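Local structure of putative SnoaL-like polyketide cyclase (3LZA) at residues K30-D35 against Q120-Q125. The protein is of unestablished function but carries a SnoaL-like domain of the NTF2 clan and may act as a polyketide cyclase. Sequence-based numbering, arbitrary orientation.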
# COMPACT_ATOMS: atom_id res chain seq x y z
N LYS A 30 -8.38 22.71 -4.75
CA LYS A 30 -7.77 23.30 -3.53
C LYS A 30 -6.63 22.47 -2.90
O LYS A 30 -5.76 23.02 -2.18
CB LYS A 30 -8.82 23.55 -2.40
CG LYS A 30 -10.04 24.43 -2.72
CD LYS A 30 -9.73 25.70 -3.51
CE LYS A 30 -11.03 26.45 -3.88
NZ LYS A 30 -11.49 26.09 -5.29
N TYR A 31 -6.64 21.15 -3.12
CA TYR A 31 -5.58 20.28 -2.58
C TYR A 31 -4.34 20.17 -3.44
O TYR A 31 -3.34 19.62 -2.98
CB TYR A 31 -6.12 18.88 -2.32
CG TYR A 31 -7.17 18.80 -1.25
CD1 TYR A 31 -6.82 18.65 0.10
CD2 TYR A 31 -8.50 18.86 -1.57
CE1 TYR A 31 -7.81 18.55 1.09
CE2 TYR A 31 -9.51 18.78 -0.59
CZ TYR A 31 -9.15 18.63 0.73
OH TYR A 31 -10.16 18.53 1.66
N TYR A 32 -4.42 20.59 -4.70
CA TYR A 32 -3.30 20.50 -5.62
C TYR A 32 -2.54 21.80 -5.86
O TYR A 32 -3.12 22.91 -5.89
CB TYR A 32 -3.77 19.99 -7.00
CG TYR A 32 -4.49 18.67 -7.05
CD1 TYR A 32 -4.04 17.57 -6.35
CD2 TYR A 32 -5.58 18.50 -7.92
CE1 TYR A 32 -4.69 16.36 -6.41
CE2 TYR A 32 -6.25 17.29 -8.00
CZ TYR A 32 -5.79 16.20 -7.25
OH TYR A 32 -6.44 14.98 -7.33
N ASN A 33 -1.23 21.66 -6.04
CA ASN A 33 -0.37 22.71 -6.60
C ASN A 33 0.26 22.21 -7.91
O ASN A 33 -0.02 21.11 -8.35
CB ASN A 33 0.70 23.10 -5.60
CG ASN A 33 1.56 21.91 -5.17
OD1 ASN A 33 2.18 21.24 -5.99
ND2 ASN A 33 1.59 21.65 -3.86
N ARG A 34 1.11 23.02 -8.54
CA ARG A 34 1.77 22.63 -9.79
C ARG A 34 2.67 21.38 -9.67
O ARG A 34 2.98 20.76 -10.66
CB ARG A 34 2.60 23.81 -10.36
CG ARG A 34 3.94 24.01 -9.59
CD ARG A 34 4.93 24.95 -10.25
NE ARG A 34 4.34 26.26 -10.49
CZ ARG A 34 4.27 27.27 -9.61
NH1 ARG A 34 4.75 27.14 -8.37
NH2 ARG A 34 3.74 28.44 -9.98
N ASP A 35 3.11 21.05 -8.47
CA ASP A 35 4.05 19.95 -8.24
C ASP A 35 3.42 18.68 -7.68
O ASP A 35 4.14 17.71 -7.41
CB ASP A 35 5.13 20.44 -7.33
CG ASP A 35 5.81 21.68 -7.90
OD1 ASP A 35 6.03 21.67 -9.15
OD2 ASP A 35 6.04 22.63 -7.14
N GLN A 120 -1.20 22.05 3.63
CA GLN A 120 -2.31 21.09 3.48
C GLN A 120 -2.62 20.76 2.01
O GLN A 120 -3.72 20.33 1.68
CB GLN A 120 -3.57 21.56 4.21
CG GLN A 120 -3.34 21.91 5.68
CD GLN A 120 -4.56 21.67 6.55
OE1 GLN A 120 -5.62 22.27 6.32
NE2 GLN A 120 -4.44 20.78 7.54
N ARG A 121 -1.63 20.93 1.14
CA ARG A 121 -1.75 20.49 -0.25
C ARG A 121 -1.08 19.13 -0.44
O ARG A 121 -0.14 18.77 0.29
CB ARG A 121 -1.12 21.52 -1.20
CG ARG A 121 -1.64 22.95 -1.03
CD ARG A 121 -2.26 23.49 -2.31
NE ARG A 121 -2.80 24.83 -2.15
CZ ARG A 121 -3.69 25.42 -2.97
NH1 ARG A 121 -4.18 24.79 -4.03
NH2 ARG A 121 -4.10 26.67 -2.72
N LEU A 122 -1.56 18.38 -1.43
CA LEU A 122 -1.03 17.05 -1.73
C LEU A 122 0.35 17.10 -2.41
O LEU A 122 0.55 17.82 -3.40
CB LEU A 122 -2.01 16.31 -2.65
CG LEU A 122 -1.60 14.88 -2.93
CD1 LEU A 122 -2.08 13.99 -1.78
CD2 LEU A 122 -2.15 14.44 -4.30
N THR A 123 1.31 16.36 -1.88
CA THR A 123 2.64 16.24 -2.49
C THR A 123 2.58 15.06 -3.47
O THR A 123 2.94 15.17 -4.65
CB THR A 123 3.70 16.01 -1.43
OG1 THR A 123 3.88 17.23 -0.71
CG2 THR A 123 5.02 15.57 -2.08
N GLU A 124 2.07 13.93 -2.97
CA GLU A 124 1.97 12.70 -3.79
C GLU A 124 0.81 11.83 -3.32
O GLU A 124 0.64 11.61 -2.12
CB GLU A 124 3.26 11.90 -3.67
CG GLU A 124 3.33 10.65 -4.63
CD GLU A 124 4.59 9.79 -4.52
OE1 GLU A 124 5.31 9.82 -3.49
OE2 GLU A 124 4.85 9.04 -5.48
N GLN A 125 0.06 11.32 -4.29
CA GLN A 125 -0.90 10.25 -4.13
C GLN A 125 -0.31 9.04 -4.84
O GLN A 125 0.16 9.17 -5.98
CB GLN A 125 -2.26 10.58 -4.78
CG GLN A 125 -3.21 9.40 -4.76
CD GLN A 125 -4.65 9.69 -5.18
OE1 GLN A 125 -5.04 10.84 -5.33
NE2 GLN A 125 -5.47 8.63 -5.35
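The Y31 carbonyl faces the backbone of 120-125 and takes the backbone bond: L122 N donates to Y31 O at 2.7 Å, nearly straight (168°) and almost along the C=O axis. The carbonyls of K30 and Y32 are met instead by the R121 side chain, which bonds to one and lies close against the other. A bend at chi2 (-121°) carries the guanidinium across the loop, where R121 NH1 donates to Y32 O at 2.8 Å. That bond is less ideal, bent to 134° at the hydrogen, with the donor above the carbonyl plane. K30 O sits over one guanidinium face, 3.0 Å from R121 NH1 but at too poor an angle for a hydrogen bond. Arginine suits this place because its long chain spans the gap and its charge can face several carbonyls at once.

Beneath the polar layer, L122 and Y32 lie side by side, pointing the same way. Leucine's branched apolar end suits the ring edge, L122 CD2 lying 3.8 Å from Y32 CE1, and also touches L113 and Y16. Tyrosine combines an apolar ring for helix 50-61 with a hydroxyl bonded to Y16 OH. Asparagine's short side chain brings N33 OD1 within 2.7 Å of D35 N, an Asx turn. S36 OG then links N33 N to L122 O.

The loop is thus fastened beside strand 122-129, and the cationic guanidinium probably strengthens the hold by offsetting the negative ends of clustered carbonyl dipoles.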